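Local coordinates for protein membrane-anchored mycosin mycp1 (Mycobacterium smegmatis, PDB 4KB5) that acts as a membrane-anchored, subtilisin-like serine protease that cleaves EspB and may regulate ESX-1 (type VII) secretion and virulence in mycobacteria, at residues Gly111-Ser114 against Phe119-Met122; Ala41-Ala46 against Arg51-Gln56; Ala9-Pro14 against Asp192-Gly197; Tyr202-Lys207 against Asp252-Thr257. All blocks are in the same frame, centred on the assembly; numbering follows the deposited sequence.

Contact 1 of 4, residues Gly111-Ser114 against Phe119-Met122; sequences GRPS and FVGM
G121 and G111 are joined by the one direct hydrogen bond of this contact. The N of G121 donates to the O of G111 over 2.9 Å, with 160° at the hydrogen. The donor is tilted 26° from the plane of that carbonyl. A water makes a second link near the other end. It accepts from the N of S114 at 2.9 Å and donates to the O of F119 at 2.7 Å. The two segments are the arms of a loop that leaves helix 102-110 and returns toward strand 127-132 of the parallel sheet in this subtilase. Neither arm is a regular strand. Van der Waals contacts add to these bonds. CG2 of V120 stands anti to its backbone N, and CG1 takes the place between N and the carbonyl carbon. This sets CG2 3.6 Å from the O of G111 and, in an apolar contact, 3.9 Å from CD of P113. CA of G111 lies 4.3 Å from CE1 of F119, at the ring edge and near its plane. R112 turns away from the other arm, and its guanidinium bonds to the backbone oxygens of G110 and V126.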
loop_
_atom_site.group_PDB
_atom_site.type_symbol
_atom_site.label_atom_id
_atom_site.label_comp_id
_atom_site.label_asym_id
_atom_site.label_seq_id
_atom_site.Cartn_x
_atom_site.Cartn_y
_atom_site.Cartn_z
ATOM N N GLY A 111 -14.630 -3.083 3.505
ATOM C CA GLY A 111 -15.985 -2.519 3.502
ATOM C C GLY A 111 -17.067 -3.588 3.499
ATOM O O GLY A 111 -17.009 -4.537 2.705
ATOM N N ARG A 112 -18.054 -3.438 4.383
ATOM C CA ARG A 112 -19.151 -4.406 4.482
ATOM C C ARG A 112 -20.118 -4.226 3.303
ATOM O O ARG A 112 -20.139 -3.155 2.694
ATOM C CB ARG A 112 -19.876 -4.280 5.829
ATOM C CG ARG A 112 -19.220 -5.049 6.968
ATOM C CD ARG A 112 -17.801 -4.561 7.322
ATOM N NE ARG A 112 -17.327 -5.261 8.520
ATOM C CZ ARG A 112 -16.063 -5.557 8.817
ATOM N NH1 ARG A 112 -15.053 -5.229 8.014
ATOM N NH2 ARG A 112 -15.810 -6.188 9.952
ATOM N N PRO A 113 -20.877 -5.284 2.944
ATOM C CA PRO A 113 -21.898 -5.141 1.898
ATOM C C PRO A 113 -23.144 -4.391 2.433
ATOM O O PRO A 113 -23.257 -4.141 3.637
ATOM C CB PRO A 113 -22.246 -6.596 1.553
ATOM C CG PRO A 113 -22.024 -7.333 2.840
ATOM C CD PRO A 113 -20.822 -6.664 3.474
ATOM N N SER A 114 -24.056 -4.047 1.527
ATOM C CA SER A 114 -25.331 -3.407 1.851
ATOM C C SER A 114 -26.435 -3.941 0.924
ATOM O O SER A 114 -26.177 -4.227 -0.256
ATOM C CB SER A 114 -25.209 -1.900 1.655
ATOM O OG SER A 114 -26.473 -1.271 1.575
ATOM N N PHE A 119 -21.610 -2.353 -3.792
ATOM C CA PHE A 119 -20.222 -2.311 -3.295
ATOM C C PHE A 119 -19.989 -3.290 -2.159
ATOM O O PHE A 119 -20.768 -3.344 -1.214
ATOM C CB PHE A 119 -19.745 -0.917 -2.867
ATOM C CG PHE A 119 -18.326 -0.914 -2.349
ATOM C CD1 PHE A 119 -18.051 -1.214 -1.004
ATOM C CD2 PHE A 119 -17.260 -0.667 -3.206
ATOM C CE1 PHE A 119 -16.738 -1.248 -0.534
ATOM C CE2 PHE A 119 -15.952 -0.708 -2.741
ATOM C CZ PHE A 119 -15.691 -0.989 -1.403
ATOM N N VAL A 120 -18.905 -4.054 -2.268
ATOM C CA VAL A 120 -18.342 -4.776 -1.129
ATOM C C VAL A 120 -16.801 -4.761 -1.236
ATOM O O VAL A 120 -16.237 -4.736 -2.352
ATOM C CB VAL A 120 -18.924 -6.207 -0.981
ATOM C CG1 VAL A 120 -18.571 -7.099 -2.182
ATOM C CG2 VAL A 120 -18.464 -6.852 0.315
ATOM N N GLY A 121 -16.133 -4.747 -0.082
ATOM C CA GLY A 121 -14.685 -4.855 -0.027
ATOM C C GLY A 121 -14.224 -6.290 -0.286
ATOM O O GLY A 121 -15.032 -7.233 -0.275
ATOM N N MET A 122 -12.922 -6.456 -0.504
ATOM C CA MET A 122 -12.344 -7.774 -0.792
ATOM C C MET A 122 -12.609 -8.752 0.362
ATOM O O MET A 122 -12.973 -9.916 0.141
ATOM C CB MET A 122 -10.839 -7.616 -1.081
ATOM C CG MET A 122 -10.098 -8.901 -1.399
ATOM S SD MET A 122 -10.393 -9.532 -3.068
ATOM C CE MET A 122 -9.774 -8.188 -4.068
HETATM O O HOH W 1 -23.293 -4.431 -1.235
#

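Contact 2 of 4, residues Ala41-Ala46 against Arg51-Gln56; sequences ADRPWA and RIQEAQ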
loop_
_atom_site.group_PDB
_atom_site.type_symbol
_atom_site.label_atom_id
_atom_site.label_comp_id
_atom_site.label_asym_id
_atom_site.label_seq_id
_atom_site.Cartn_x
_atom_site.Cartn_y
_atom_site.Cartn_z
ATOM N N ALA A 41 -25.958 0.664 -7.788
ATOM C CA ALA A 41 -26.640 -0.622 -7.714
ATOM C C ALA A 41 -25.838 -1.680 -8.467
ATOM O O ALA A 41 -25.895 -2.863 -8.128
ATOM C CB ALA A 41 -28.056 -0.523 -8.271
ATOM N N ASP A 42 -25.092 -1.243 -9.476
ATOM C CA ASP A 42 -24.186 -2.116 -10.241
ATOM C C ASP A 42 -22.957 -2.493 -9.400
ATOM O O ASP A 42 -22.489 -1.687 -8.598
ATOM C CB ASP A 42 -23.696 -1.378 -11.491
ATOM C CG ASP A 42 -24.831 -0.963 -12.434
ATOM O OD1 ASP A 42 -25.920 -1.581 -12.399
ATOM O OD2 ASP A 42 -24.614 -0.018 -13.231
ATOM N N ARG A 43 -22.434 -3.703 -9.590
ATOM C CA ARG A 43 -21.114 -4.087 -9.047
ATOM C C ARG A 43 -20.053 -3.169 -9.653
ATOM O O ARG A 43 -20.103 -2.893 -10.844
ATOM C CB ARG A 43 -20.781 -5.539 -9.405
ATOM C CG ARG A 43 -21.588 -6.589 -8.663
ATOM C CD ARG A 43 -20.800 -7.163 -7.502
ATOM N NE ARG A 43 -21.548 -8.179 -6.761
ATOM C CZ ARG A 43 -21.979 -8.042 -5.507
ATOM N NH1 ARG A 43 -21.744 -6.924 -4.819
ATOM N NH2 ARG A 43 -22.644 -9.036 -4.933
ATOM N N PRO A 44 -19.118 -2.650 -8.829
ATOM C CA PRO A 44 -18.010 -1.860 -9.393
ATOM C C PRO A 44 -17.178 -2.748 -10.319
ATOM O O PRO A 44 -17.120 -3.958 -10.104
ATOM C CB PRO A 44 -17.176 -1.470 -8.159
ATOM C CG PRO A 44 -18.089 -1.665 -6.992
ATOM C CD PRO A 44 -19.009 -2.785 -7.366
ATOM N N TRP A 45 -16.555 -2.161 -11.334
ATOM C CA TRP A 45 -15.818 -2.962 -12.323
ATOM C C TRP A 45 -14.744 -3.830 -11.713
ATOM O O TRP A 45 -14.549 -4.972 -12.144
ATOM C CB TRP A 45 -15.279 -2.094 -13.467
ATOM C CG TRP A 45 -14.009 -1.312 -13.191
ATOM C CD1 TRP A 45 -13.893 0.032 -12.833
ATOM C CD2 TRP A 45 -12.623 -1.796 -13.294
ATOM N NE1 TRP A 45 -12.576 0.393 -12.687
ATOM C CE2 TRP A 45 -11.762 -0.656 -12.950
ATOM C CE3 TRP A 45 -12.029 -3.022 -13.617
ATOM C CZ2 TRP A 45 -10.372 -0.756 -12.946
ATOM C CZ3 TRP A 45 -10.632 -3.110 -13.598
ATOM C CH2 TRP A 45 -9.823 -2.001 -13.283
ATOM N N ALA A 46 -14.056 -3.322 -10.684
ATOM C CA ALA A 46 -12.965 -4.087 -10.062
ATOM C C ALA A 46 -13.482 -5.367 -9.407
ATOM O O ALA A 46 -12.788 -6.388 -9.398
ATOM C CB ALA A 46 -12.195 -3.227 -9.058
ATOM N N ARG A 51 -13.301 -11.012 -9.739
ATOM C CA ARG A 51 -14.222 -12.096 -9.325
ATOM C C ARG A 51 -14.369 -12.195 -7.797
ATOM O O ARG A 51 -14.264 -13.284 -7.192
ATOM C CB ARG A 51 -13.811 -13.455 -9.932
ATOM C CG ARG A 51 -13.380 -13.380 -11.391
ATOM C CD ARG A 51 -13.413 -14.728 -12.102
ATOM N NE ARG A 51 -12.317 -15.649 -11.773
ATOM C CZ ARG A 51 -11.083 -15.620 -12.296
ATOM N NH1 ARG A 51 -10.722 -14.674 -13.162
ATOM N NH2 ARG A 51 -10.181 -16.531 -11.930
ATOM N N ILE A 52 -14.630 -11.046 -7.177
ATOM C CA ILE A 52 -14.680 -10.953 -5.717
ATOM C C ILE A 52 -15.772 -11.844 -5.130
ATOM O O ILE A 52 -15.536 -12.540 -4.134
ATOM C CB ILE A 52 -14.757 -9.475 -5.250
ATOM C CG1 ILE A 52 -13.446 -8.762 -5.635
ATOM C CG2 ILE A 52 -15.040 -9.382 -3.751
ATOM C CD1 ILE A 52 -13.275 -7.337 -5.149
ATOM N N GLN A 53 -16.949 -11.848 -5.765
ATOM C CA GLN A 53 -18.065 -12.680 -5.322
ATOM C C GLN A 53 -17.694 -14.168 -5.290
ATOM O O GLN A 53 -17.979 -14.863 -4.311
ATOM C CB GLN A 53 -19.308 -12.437 -6.193
ATOM C CG GLN A 53 -20.528 -13.249 -5.767
ATOM C CD GLN A 53 -21.854 -12.781 -6.374
ATOM O OE1 GLN A 53 -22.909 -13.337 -6.057
ATOM N NE2 GLN A 53 -21.813 -11.764 -7.238
ATOM N N GLU A 54 -17.032 -14.638 -6.342
ATOM C CA GLU A 54 -16.547 -16.012 -6.387
ATOM C C GLU A 54 -15.521 -16.247 -5.282
ATOM O O GLU A 54 -15.637 -17.193 -4.504
ATOM C CB GLU A 54 -15.932 -16.320 -7.753
ATOM C CG GLU A 54 -15.277 -17.688 -7.843
ATOM O OE1 GLU A 54 -15.169 -17.521 -10.215
ATOM O OE2 GLU A 54 -15.587 -19.498 -9.357
ATOM N N ALA A 55 -14.518 -15.375 -5.218
ATOM C CA ALA A 55 -13.469 -15.455 -4.166
ATOM C C ALA A 55 -14.036 -15.580 -2.751
ATOM O O ALA A 55 -13.496 -16.307 -1.912
ATOM C CB ALA A 55 -12.525 -14.253 -4.244
ATOM N N GLN A 56 -15.136 -14.878 -2.489
ATOM C CA GLN A 56 -15.702 -14.855 -1.139
ATOM C C GLN A 56 -16.456 -16.125 -0.757
ATOM O O GLN A 56 -16.855 -16.282 0.394
ATOM C CB GLN A 56 -16.531 -13.590 -0.901
ATOM C CG GLN A 56 -15.677 -12.331 -0.986
ATOM C CD GLN A 56 -16.462 -11.049 -0.835
ATOM O OE1 GLN A 56 -17.678 -11.027 -1.007
ATOM N NE2 GLN A 56 -15.764 -9.961 -0.536
#
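R43 meets Q53 through its guanidinium, the polar part of a small contact of about 130 Å². The R43 side chain leaves beside its backbone N and bends at chi2 (-100°). Its NE then lies 3.6 Å from NE2 of Q53, and its NH2 lies 3.7 Å from the same NE2. The amide nitrogen sits at the guanidinium edge, near its plane, and the two flat groups are turned 85° apart. These are nitrogens facing nitrogens, and no hydrogen bond joins them. The polar partner of R43 lies elsewhere: NH1 bonds to the O of G118. Q53 reaches across with an extended chain, CG anti to the backbone N (chi1 -179°). Next comes P44, which occupies the N-cap position of helix 45-49. At A46, inside that helix, the O lies 4.4 Å from CD1 of I52, a loose van der Waals approach of a methyl to a carbonyl oxygen. R51 ends the first helix in a Schellman motif with positive phi and is also the N-cap of helix 52-55, so one residue makes the corner between the two. A46 and I52 both pack on Y317 of helix 311-328. A46 also touches P282 of strand 279-282, and A55 rests on helix 363-368.

Contact 3 of 4, residues Ala9-Pro14 against Asp192-Gly197; sequences AGAVPP and DETSLG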
loop_
_atom_site.group_PDB
_atom_site.type_symbol
_atom_site.label_atom_id
_atom_site.label_comp_id
_atom_site.label_asym_id
_atom_site.label_seq_id
_atom_site.Cartn_x
_atom_site.Cartn_y
_atom_site.Cartn_z
ATOM N N ALA A 9 19.231 -4.835 10.740
ATOM C CA ALA A 9 18.153 -5.347 11.589
ATOM C C ALA A 9 18.075 -4.754 12.997
ATOM O O ALA A 9 16.999 -4.715 13.593
ATOM C CB ALA A 9 18.197 -6.863 11.655
ATOM N N GLY A 10 19.200 -4.280 13.526
ATOM C CA GLY A 10 19.231 -3.769 14.892
ATOM C C GLY A 10 18.929 -2.286 15.006
ATOM O O GLY A 10 19.195 -1.677 16.047
ATOM N N ALA A 11 18.395 -1.688 13.942
ATOM C CA ALA A 11 18.036 -0.272 13.994
ATOM C C ALA A 11 16.523 -0.044 14.204
ATOM O O ALA A 11 15.978 0.959 13.750
ATOM C CB ALA A 11 18.533 0.437 12.740
ATOM N N VAL A 12 15.861 -0.974 14.888
ATOM C CA VAL A 12 14.401 -0.936 15.073
ATOM C C VAL A 12 13.996 0.277 15.916
ATOM O O VAL A 12 14.430 0.395 17.054
ATOM C CB VAL A 12 13.882 -2.229 15.748
ATOM C CG1 VAL A 12 12.376 -2.159 15.994
ATOM C CG2 VAL A 12 14.193 -3.448 14.900
ATOM N N PRO A 13 13.172 1.187 15.361
ATOM C CA PRO A 13 12.823 2.396 16.126
ATOM C C PRO A 13 11.927 2.090 17.328
ATOM O O PRO A 13 11.350 1.001 17.406
ATOM C CB PRO A 13 12.090 3.263 15.092
ATOM C CG PRO A 13 11.494 2.273 14.144
ATOM C CD PRO A 13 12.521 1.169 14.036
ATOM N N PRO A 14 11.821 3.034 18.283
ATOM C CA PRO A 14 10.929 2.765 19.416
ATOM C C PRO A 14 9.456 2.734 18.987
ATOM O O PRO A 14 9.073 3.400 18.020
ATOM C CB PRO A 14 11.195 3.944 20.364
ATOM C CG PRO A 14 11.695 5.040 19.481
ATOM C CD PRO A 14 12.434 4.377 18.355
ATOM N N ASP A 192 18.923 8.512 5.310
ATOM C CA ASP A 192 19.120 7.397 6.223
ATOM C C ASP A 192 17.776 6.695 6.512
ATOM O O ASP A 192 16.960 7.186 7.306
ATOM C CB ASP A 192 19.798 7.877 7.509
ATOM C CG ASP A 192 20.096 6.752 8.473
ATOM O OD1 ASP A 192 19.697 5.585 8.213
ATOM O OD2 ASP A 192 20.731 7.040 9.511
ATOM N N GLU A 193 17.578 5.546 5.865
ATOM C CA GLU A 193 16.349 4.757 5.935
ATOM C C GLU A 193 16.493 3.553 6.819
ATOM O O GLU A 193 15.639 2.662 6.774
ATOM C CB GLU A 193 16.024 4.183 4.557
ATOM C CG GLU A 193 15.278 5.083 3.621
ATOM C CD GLU A 193 14.609 4.299 2.505
ATOM O OE1 GLU A 193 14.476 4.868 1.397
ATOM O OE2 GLU A 193 14.231 3.121 2.737
ATOM N N THR A 194 17.585 3.476 7.580
ATOM C CA THR A 194 17.903 2.249 8.298
ATOM C C THR A 194 16.823 1.847 9.300
ATOM O O THR A 194 16.645 0.656 9.568
ATOM C CB THR A 194 19.294 2.287 8.992
ATOM O OG1 THR A 194 19.392 3.451 9.812
ATOM C CG2 THR A 194 20.427 2.316 7.971
ATOM N N SER A 195 16.108 2.824 9.863
ATOM C CA SER A 195 15.063 2.485 10.831
ATOM C C SER A 195 13.862 1.852 10.124
ATOM O O SER A 195 13.228 0.953 10.676
ATOM C CB SER A 195 14.629 3.694 11.683
ATOM O OG SER A 195 14.006 4.675 10.874
ATOM N N LEU A 196 13.581 2.291 8.901
ATOM C CA LEU A 196 12.466 1.720 8.113
ATOM C C LEU A 196 12.743 0.274 7.713
ATOM O O LEU A 196 11.901 -0.604 7.923
ATOM C CB LEU A 196 12.154 2.573 6.881
ATOM C CG LEU A 196 10.980 2.120 5.990
ATOM C CD1 LEU A 196 9.689 1.895 6.782
ATOM C CD2 LEU A 196 10.754 3.129 4.875
ATOM N N GLY A 197 13.936 0.021 7.166
ATOM C CA GLY A 197 14.352 -1.351 6.842
ATOM C C GLY A 197 14.289 -2.242 8.069
ATOM O O GLY A 197 13.816 -3.381 8.003
#
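A11 and P13 lie against T194 and S195, where the N-terminal extension, which wraps around the catalytic domain, crosses the first turn of helix 194-206 on the surface of that domain. The tight part centres on S195. Its CA makes a CA-H...O contact with the O of A11 at 3.4 Å, with 154° at the hydrogen. CD of P13 comes equally close, 3.4 Å from the O of S195, and lies 4.0 Å from CB of the same serine. No conventional hydrogen bond crosses the contact. The looser side is at A11 and T194, both partly exposed. There CB of A11 points toward the helix and stops 3.7 Å from the O of T194, while its distance to CB of T194 is 4.2 Å. On the inner side, S195 and P13 share a neighbour, A163 of helix 154-171, so the extension lies beside two helices. Before the helix, D192 forms an Asx turn. Its OD1 takes two bonds from one residue: the N of T194 at 3.1 Å, nearly along the C-O axis, and OG1 of T194 at 2.7 Å on the syn lone pair.

Contact 4 of 4, residues Tyr202-Lys207 against Asp252-Thr257; sequences YAVNVK and DPLVLT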
loop_
_atom_site.group_PDB
_atom_site.type_symbol
_atom_site.label_atom_id
_atom_site.label_comp_id
_atom_site.label_asym_id
_atom_site.label_seq_id
_atom_site.Cartn_x
_atom_site.Cartn_y
_atom_site.Cartn_z
ATOM N N TYR A 202 11.486 -6.356 11.353
ATOM C CA TYR A 202 10.810 -6.642 12.615
ATOM C C TYR A 202 9.352 -7.095 12.420
ATOM O O TYR A 202 8.935 -8.146 12.919
ATOM C CB TYR A 202 10.875 -5.416 13.556
ATOM C CG TYR A 202 10.095 -5.618 14.834
ATOM C CD1 TYR A 202 10.576 -6.453 15.851
ATOM C CD2 TYR A 202 8.859 -4.993 15.022
ATOM C CE1 TYR A 202 9.846 -6.655 17.021
ATOM C CE2 TYR A 202 8.128 -5.180 16.188
ATOM C CZ TYR A 202 8.623 -6.007 17.184
ATOM O OH TYR A 202 7.880 -6.193 18.331
ATOM N N ALA A 203 8.572 -6.297 11.702
ATOM C CA ALA A 203 7.158 -6.625 11.482
ATOM C C ALA A 203 6.974 -7.947 10.701
ATOM O O ALA A 203 6.096 -8.760 11.030
ATOM C CB ALA A 203 6.458 -5.470 10.775
ATOM N N VAL A 204 7.819 -8.175 9.694
ATOM C CA VAL A 204 7.667 -9.374 8.843
ATOM C C VAL A 204 8.297 -10.594 9.513
ATOM O O VAL A 204 7.627 -11.586 9.775
ATOM C CB VAL A 204 8.259 -9.155 7.422
ATOM C CG1 VAL A 204 8.104 -10.397 6.547
ATOM C CG2 VAL A 204 7.602 -7.962 6.745
ATOM N N ASN A 205 9.584 -10.502 9.814
ATOM C CA ASN A 205 10.343 -11.673 10.259
ATOM C C ASN A 205 10.235 -12.018 11.739
ATOM O O ASN A 205 10.363 -13.182 12.101
ATOM C CB ASN A 205 11.797 -11.569 9.777
ATOM C CG ASN A 205 11.906 -11.750 8.263
ATOM O OD1 ASN A 205 11.164 -12.538 7.682
ATOM N ND2 ASN A 205 12.795 -10.998 7.620
ATOM N N VAL A 206 9.980 -11.015 12.580
ATOM C CA VAL A 206 9.785 -11.243 14.013
ATOM C C VAL A 206 8.300 -11.388 14.351
ATOM O O VAL A 206 7.917 -12.322 15.039
ATOM C CB VAL A 206 10.440 -10.139 14.888
ATOM C CG1 VAL A 206 10.191 -10.402 16.369
ATOM C CG2 VAL A 206 11.938 -10.058 14.620
ATOM N N LYS A 207 7.458 -10.479 13.863
ATOM C CA LYS A 207 6.036 -10.531 14.226
ATOM C C LYS A 207 5.107 -11.261 13.234
ATOM O O LYS A 207 3.939 -11.497 13.535
ATOM C CB LYS A 207 5.496 -9.127 14.552
ATOM C CG LYS A 207 6.215 -8.430 15.705
ATOM C CD LYS A 207 6.040 -9.167 17.031
ATOM C CE LYS A 207 4.777 -8.723 17.750
ATOM N NZ LYS A 207 4.332 -9.713 18.765
ATOM N N ASP A 252 11.001 -4.774 -1.592
ATOM C CA ASP A 252 10.633 -6.010 -2.297
ATOM C C ASP A 252 11.820 -6.994 -2.289
ATOM O O ASP A 252 12.939 -6.580 -2.548
ATOM C CB ASP A 252 10.266 -5.673 -3.738
ATOM C CG ASP A 252 10.205 -6.905 -4.640
ATOM O OD1 ASP A 252 11.031 -7.011 -5.579
ATOM O OD2 ASP A 252 9.334 -7.770 -4.399
ATOM N N PRO A 253 11.580 -8.291 -1.999
ATOM C CA PRO A 253 10.324 -9.000 -1.777
ATOM C C PRO A 253 9.947 -9.210 -0.310
ATOM O O PRO A 253 9.052 -10.009 -0.013
ATOM C CB PRO A 253 10.592 -10.368 -2.437
ATOM C CG PRO A 253 12.076 -10.580 -2.289
ATOM C CD PRO A 253 12.719 -9.235 -2.010
ATOM N N LEU A 254 10.633 -8.526 0.598
ATOM C CA LEU A 254 10.213 -8.522 1.999
ATOM C C LEU A 254 8.809 -7.912 2.118
ATOM O O LEU A 254 7.968 -8.414 2.850
ATOM C CB LEU A 254 11.221 -7.749 2.838
ATOM C CG LEU A 254 11.367 -8.123 4.310
ATOM C CD1 LEU A 254 11.314 -9.632 4.571
ATOM C CD2 LEU A 254 12.679 -7.545 4.807
ATOM N N VAL A 255 8.573 -6.832 1.376
ATOM C CA VAL A 255 7.222 -6.304 1.163
ATOM C C VAL A 255 6.731 -6.711 -0.232
ATOM O O VAL A 255 7.546 -7.110 -1.071
ATOM C CB VAL A 255 7.181 -4.766 1.308
ATOM C CG1 VAL A 255 7.620 -4.351 2.716
ATOM C CG2 VAL A 255 8.022 -4.091 0.238
ATOM N N LEU A 256 5.411 -6.649 -0.452
ATOM C CA LEU A 256 4.827 -6.798 -1.800
ATOM C C LEU A 256 4.410 -5.438 -2.334
ATOM O O LEU A 256 3.517 -4.771 -1.764
ATOM C CB LEU A 256 3.636 -7.766 -1.797
ATOM C CG LEU A 256 2.925 -7.978 -3.156
ATOM C CD1 LEU A 256 3.880 -8.454 -4.260
ATOM C CD2 LEU A 256 1.775 -8.965 -2.956
ATOM N N THR A 257 5.074 -5.003 -3.399
ATOM C CA THR A 257 4.870 -3.667 -3.953
ATOM C C THR A 257 3.898 -3.734 -5.131
ATOM O O THR A 257 4.123 -4.497 -6.100
ATOM C CB THR A 257 6.215 -3.054 -4.380
ATOM O OG1 THR A 257 7.058 -2.982 -3.233
ATOM C CG2 THR A 257 6.056 -1.647 -4.970
#
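L254 sets one methyl, CD1, against both V204 and N205. The first bond of its side chain does not aim at the helix. The side chain swings there through its torsions, with CG roughly anti to the backbone N (chi1 -152°). CD1 then lies 3.8 Å from CG1 of V204 and 3.7 Å from ND2 of N205. L254 meets each of these two side chains at a slant. V204 points its CB toward the loop. Its two methyls share the work: CG1 takes the leucine methyl, and CG2 lies 3.9 Å from the O of L254. Only the CG1-CD1 pair is apolar on both sides. No hydrogen bond crosses the contact. N205 starts off to the side, but its amide reaches the leucine. Its CG lies beside the backbone N, and this brings the amide nitrogen over toward CD1. The contact of ND2 with CD1 is plain van der Waals touching. The polar need of ND2 is met within the helix, where it bonds to OD1 of N201.

Residues 202-206 form a wider pi-type turn. The N of K207 donates to the O of Y202 at 2.9 Å, one residue further than in an alpha-helix. The other segment lies in the loop that leads into strand 256-261. The contact thus brings the C-terminal end of helix 194-206 against the entry to this strand of the central parallel sheet. V204 and V255 both rest on I211 of strand 210-214, which lies next to strand 256-261. V204 also touches P334 of helix 334-343, and L254 touches I7 of the N-terminal extension.

The chain opens with the N-terminal extension, whose residues 9-14 later meet 192-197. Contact 3 therefore closes a long loop, and contacts 1 and 2 are nested inside it. Contact 2 closes first, over a short helical turn. Contact 1 follows in series after helix 102-110. These two touch: NE2 of Q56 probably bonds to the O of M122, and P44 packs on F119. Contact 4 comes last, after contact 3 has closed, and no loops cross. Contacts 3 and 4 share helix 194-206 and meet where V12 packs on Y202. This pair ties extension, helix and central sheet together, with contact 3 on the opposite side of the chain's centre from contacts 1 and 2.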